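Long-range contacts in outer membrane protein TP0453 (Treponema pallidum, PDB 3K8G), which alters membrane permeability at acidic pH and might take part in ligand transport at the outer membrane: residues Y202-Q207 and L236-G241; K66-F71 and V120-S125. One frame throughout, in Å; residues are numbered along the deposited sequence.

Contact 1 of 2, residues Y202-Q207 and L236-G241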
# COMPACT_ATOMS: atom_id res chain seq x y z
N TYR A 202 11.44 0.20 11.60
CA TYR A 202 11.23 -0.83 10.54
C TYR A 202 12.26 -1.94 10.50
O TYR A 202 13.36 -1.80 11.07
CB TYR A 202 11.09 -0.19 9.15
CG TYR A 202 12.31 0.53 8.67
CD1 TYR A 202 12.41 1.91 8.83
CD2 TYR A 202 13.37 -0.16 8.08
CE1 TYR A 202 13.53 2.60 8.41
CE2 TYR A 202 14.50 0.52 7.66
CZ TYR A 202 14.56 1.89 7.82
OH TYR A 202 15.67 2.58 7.40
N THR A 203 11.88 -3.05 9.85
CA THR A 203 12.82 -4.10 9.51
C THR A 203 12.58 -4.31 8.04
O THR A 203 11.44 -4.26 7.57
CB THR A 203 12.49 -5.47 10.16
OG1 THR A 203 12.27 -5.33 11.55
CG2 THR A 203 13.66 -6.44 9.98
N LEU A 204 13.66 -4.60 7.33
CA LEU A 204 13.52 -4.95 5.92
C LEU A 204 14.49 -6.06 5.55
O LEU A 204 15.51 -6.30 6.25
CB LEU A 204 13.68 -3.72 5.01
CG LEU A 204 15.03 -2.99 4.91
CD1 LEU A 204 16.00 -3.69 3.91
CD2 LEU A 204 14.83 -1.55 4.47
N SER A 205 14.14 -6.76 4.48
CA SER A 205 15.00 -7.71 3.88
C SER A 205 15.12 -7.31 2.42
O SER A 205 14.11 -6.97 1.78
CB SER A 205 14.38 -9.09 4.04
OG SER A 205 15.20 -10.08 3.47
N LEU A 206 16.33 -7.35 1.88
CA LEU A 206 16.56 -6.95 0.50
C LEU A 206 17.34 -8.07 -0.18
O LEU A 206 18.39 -8.51 0.32
CB LEU A 206 17.33 -5.62 0.46
CG LEU A 206 17.87 -5.08 -0.87
CD1 LEU A 206 16.73 -4.67 -1.81
CD2 LEU A 206 18.76 -3.86 -0.55
N GLN A 207 16.83 -8.52 -1.33
CA GLN A 207 17.44 -9.60 -2.07
C GLN A 207 18.70 -9.04 -2.75
O GLN A 207 18.65 -8.01 -3.44
CB GLN A 207 16.40 -10.17 -3.09
CG GLN A 207 16.72 -11.59 -3.57
CD GLN A 207 16.43 -12.69 -2.53
OE1 GLN A 207 15.33 -12.78 -1.97
NE2 GLN A 207 17.42 -13.52 -2.27
N LEU A 236 20.10 -9.04 2.55
CA LEU A 236 20.52 -8.01 3.49
C LEU A 236 19.36 -7.70 4.42
O LEU A 236 18.27 -7.34 3.97
CB LEU A 236 20.91 -6.75 2.72
CG LEU A 236 21.50 -5.63 3.60
CD1 LEU A 236 22.89 -6.04 4.10
CD2 LEU A 236 21.54 -4.31 2.83
N ILE A 237 19.61 -7.82 5.73
CA ILE A 237 18.60 -7.55 6.75
C ILE A 237 18.98 -6.30 7.52
O ILE A 237 20.09 -6.20 8.04
CB ILE A 237 18.46 -8.72 7.73
CG1 ILE A 237 18.40 -10.06 6.98
CG2 ILE A 237 17.29 -8.49 8.74
CD1 ILE A 237 17.09 -10.34 6.31
N ILE A 238 18.06 -5.35 7.57
CA ILE A 238 18.21 -4.14 8.33
C ILE A 238 17.12 -4.17 9.38
O ILE A 238 15.93 -4.29 9.06
CB ILE A 238 18.08 -2.89 7.45
CG1 ILE A 238 19.13 -2.95 6.32
CG2 ILE A 238 18.23 -1.61 8.31
CD1 ILE A 238 19.11 -1.80 5.35
N GLU A 239 17.51 -4.10 10.66
CA GLU A 239 16.49 -3.96 11.69
C GLU A 239 16.68 -2.76 12.59
O GLU A 239 17.81 -2.33 12.87
CB GLU A 239 16.34 -5.26 12.48
CG GLU A 239 17.64 -6.04 12.65
CD GLU A 239 17.43 -7.53 12.87
OE1 GLU A 239 16.31 -7.95 13.25
OE2 GLU A 239 18.39 -8.30 12.64
N ASP A 240 15.55 -2.21 13.01
CA ASP A 240 15.49 -1.10 13.94
C ASP A 240 15.90 0.19 13.25
O ASP A 240 16.43 1.08 13.89
CB ASP A 240 16.34 -1.37 15.19
CG ASP A 240 16.01 -2.69 15.85
OD1 ASP A 240 16.96 -3.47 16.17
OD2 ASP A 240 14.80 -2.96 16.06
N GLY A 241 15.65 0.29 11.95
CA GLY A 241 15.81 1.56 11.25
C GLY A 241 14.67 2.47 11.66
O GLY A 241 13.64 1.99 12.16

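Contact 2 of 2, residues K66-F71 and V120-S125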
# COMPACT_ATOMS: atom_id res chain seq x y z
N LYS A 66 0.38 3.50 -14.17
CA LYS A 66 0.40 4.59 -13.15
C LYS A 66 -0.86 4.65 -12.30
O LYS A 66 -1.62 5.63 -12.39
CB LYS A 66 0.63 5.97 -13.82
CG LYS A 66 1.96 6.11 -14.58
CD LYS A 66 1.82 7.11 -15.73
CE LYS A 66 3.11 7.25 -16.52
NZ LYS A 66 3.93 8.38 -16.01
N GLU A 67 -1.09 3.64 -11.46
CA GLU A 67 -2.34 3.60 -10.72
C GLU A 67 -2.13 2.87 -9.43
O GLU A 67 -1.27 1.99 -9.35
CB GLU A 67 -3.39 2.83 -11.52
CG GLU A 67 -2.93 1.41 -11.95
CD GLU A 67 -4.03 0.58 -12.60
OE1 GLU A 67 -5.18 0.63 -12.15
OE2 GLU A 67 -3.77 -0.07 -13.62
N PHE A 68 -2.95 3.20 -8.43
CA PHE A 68 -3.05 2.40 -7.21
C PHE A 68 -4.42 1.76 -7.23
O PHE A 68 -5.41 2.40 -7.63
CB PHE A 68 -2.98 3.30 -5.97
CG PHE A 68 -1.60 3.73 -5.56
CD1 PHE A 68 -0.88 2.99 -4.62
CD2 PHE A 68 -1.06 4.93 -6.02
CE1 PHE A 68 0.40 3.41 -4.17
CE2 PHE A 68 0.22 5.37 -5.58
CZ PHE A 68 0.95 4.59 -4.67
N ARG A 69 -4.51 0.50 -6.79
CA ARG A 69 -5.79 -0.14 -6.60
C ARG A 69 -5.84 -0.53 -5.16
O ARG A 69 -4.89 -1.14 -4.68
CB ARG A 69 -5.90 -1.40 -7.46
CG ARG A 69 -5.67 -1.11 -8.98
CD ARG A 69 -5.98 -2.38 -9.81
NE ARG A 69 -5.36 -2.23 -11.13
CZ ARG A 69 -4.87 -3.23 -11.84
NH1 ARG A 69 -4.93 -4.49 -11.38
NH2 ARG A 69 -4.30 -2.98 -13.01
N LEU A 70 -6.94 -0.19 -4.49
CA LEU A 70 -7.02 -0.34 -3.04
C LEU A 70 -8.30 -1.06 -2.67
O LEU A 70 -9.36 -0.83 -3.24
CB LEU A 70 -7.01 1.04 -2.35
CG LEU A 70 -5.84 1.96 -2.73
CD1 LEU A 70 -6.14 3.41 -2.47
CD2 LEU A 70 -4.60 1.48 -1.96
N PHE A 71 -8.19 -1.91 -1.68
CA PHE A 71 -9.32 -2.60 -1.15
C PHE A 71 -9.37 -2.39 0.36
O PHE A 71 -8.38 -2.60 1.05
CB PHE A 71 -9.21 -4.09 -1.50
CG PHE A 71 -10.38 -4.91 -1.03
CD1 PHE A 71 -11.39 -5.27 -1.92
CD2 PHE A 71 -10.44 -5.35 0.29
CE1 PHE A 71 -12.47 -6.07 -1.49
CE2 PHE A 71 -11.54 -6.13 0.74
CZ PHE A 71 -12.53 -6.49 -0.16
N VAL A 120 -11.15 1.24 -4.42
CA VAL A 120 -10.75 2.55 -4.88
C VAL A 120 -9.66 2.33 -5.91
O VAL A 120 -8.74 1.53 -5.68
CB VAL A 120 -10.19 3.43 -3.73
CG1 VAL A 120 -9.59 4.76 -4.25
CG2 VAL A 120 -11.26 3.70 -2.69
N ILE A 121 -9.80 3.00 -7.04
CA ILE A 121 -8.75 2.97 -8.03
C ILE A 121 -8.40 4.42 -8.28
O ILE A 121 -9.29 5.24 -8.60
CB ILE A 121 -9.28 2.33 -9.36
CG1 ILE A 121 -9.79 0.89 -9.11
CG2 ILE A 121 -8.19 2.39 -10.45
CD1 ILE A 121 -10.49 0.26 -10.34
N PHE A 122 -7.13 4.75 -8.12
CA PHE A 122 -6.65 6.12 -8.23
C PHE A 122 -5.52 6.18 -9.24
O PHE A 122 -4.61 5.35 -9.21
CB PHE A 122 -6.09 6.58 -6.87
CG PHE A 122 -5.30 7.84 -6.96
CD1 PHE A 122 -5.96 9.08 -7.04
CD2 PHE A 122 -3.91 7.80 -7.06
CE1 PHE A 122 -5.22 10.28 -7.17
CE2 PHE A 122 -3.17 8.99 -7.20
CZ PHE A 122 -3.82 10.22 -7.26
N GLY A 123 -5.53 7.16 -10.12
CA GLY A 123 -4.32 7.41 -10.91
C GLY A 123 -4.54 8.01 -12.28
O GLY A 123 -5.43 8.83 -12.45
N SER A 124 -3.72 7.61 -13.23
CA SER A 124 -3.76 8.17 -14.56
C SER A 124 -5.01 7.74 -15.35
O SER A 124 -5.79 6.89 -14.92
CB SER A 124 -2.53 7.71 -15.32
OG SER A 124 -2.72 6.39 -15.79
N SER A 125 -5.16 8.29 -16.55
CA SER A 125 -6.27 7.88 -17.43
C SER A 125 -6.21 6.40 -17.89
O SER A 125 -7.19 5.85 -18.36
CB SER A 125 -6.37 8.84 -18.63
OG SER A 125 -5.36 8.54 -19.57

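Contact 1 of 2, residues Y202-Q207 and L236-G241
The Tyr202 ring lies with one face over Gly241: CA of Gly241 stands 3.8 Å from the ring centroid, 18° off the normal, which makes a CH-pi contact, while Gly241 C sits nearer the rim, 3.4 Å from Tyr202 CE1. A chi1 of 64° puts Tyr202 CG between its own backbone N and carbonyl carbon; the ring beyond it comes over Gly241. With no side chain on Gly241, the ring can lie directly on its backbone. Beside the ring, the backbone O of Tyr202 accepts Gly241 N at 3.2 Å and, weakly, Asp240 N at 3.0 Å. Two consecutive residues thus face one, a G1 beta bulge, with Asp240 at positive phi (74°), in an otherwise regular antiparallel pair of the TP0453 beta-half-barrel. Beyond the bulge, Leu204 and Ile238 exchange both backbone bonds, and Leu206 and Leu236 do the same. On the face that carries Tyr202, the side chains of Leu204 and Ile238 run side by side, CD1 of Leu204 3.9 Å from CD1 of Ile238. Helix 169-176 packs on Leu204 through Ile173 and Leu176. The other face is more polar. There the Ile237 CD1 methyl rests 3.4 Å from Ser205 OG, whose hydrogen bond goes to Arg235 NH1. Thr203 CG2 lies 3.9 Å from Glu239 CB, and Glu239 OE2 is held by His230 NE2.

Contact 2 of 2, residues K66-F71 and V120-S125
Glu67 has both carboxylate oxygens gripped. OE1 accepts Arg69 NE at 3.0 Å, with an N-H...O angle of 175°, and also Glu128 N; OE2 takes Arg69 NH2, in a salt bridge, and Ser65 OG. Arg69 therefore meets the carboxylate side-on with two nitrogens. Both oxygens lie near its guanidinium plane, yet each is approached from well above the carboxylate plane, so the two flat groups are strongly inclined to one another. The remaining nitrogen, Arg69 NH1, bonds to Val15 O, which would further limit rotation of the guanidinium. Glu67 OE1 also touches Ile121 CG2, 3.9 Å away, the two side chains lying alongside each other. On the opposite face Phe68 and Phe122 point the same way, and CD2 of Phe68 approaches the edge of the Phe122 ring at CD2, 4.2 Å away. Phe122 CG is anti to its backbone N (chi1 167°), whereas Phe68 CG lies beside its own N. Farther along, the Leu70 and Val120 side chains cross obliquely, Leu70 CD1 meeting Val120 CG1 at 4.1 Å. Phe68 N donates to Phe122 O at 2.8 Å, and Ser124 N reaches Lys66 O at 3.0 Å. Between these bonds Gly123, without a side chain, takes backbone angles unusual for any residue but glycine, its CA close against Lys66 O. With strand axes 4.6 Å apart at 168°, this is an antiparallel ladder of the U-shaped beta-half-barrel, joining neighbouring strands 67-74 and 117-123.

Both contacts pair neighbouring antiparallel strands of the same half-barrel, but on opposite sides of the chain's centre: their centres are 28 Å apart, and their nearest atoms about 17 Å. Contact 1 is largely buried, with 8 of its 11 touching residues inside, whereas contact 2 is only partly so, with 5 of 10. The area buried between the segments is also larger in contact 1, 524 against 426 Å². Neither shares a strand with the other. Contact 1 has aliphatic side chains and one tyrosine ring on one face, while contact 2 sets aromatic rings against each other. Both draw polar partners from outside, but contact 2 also has a salt bridge within one of its strands.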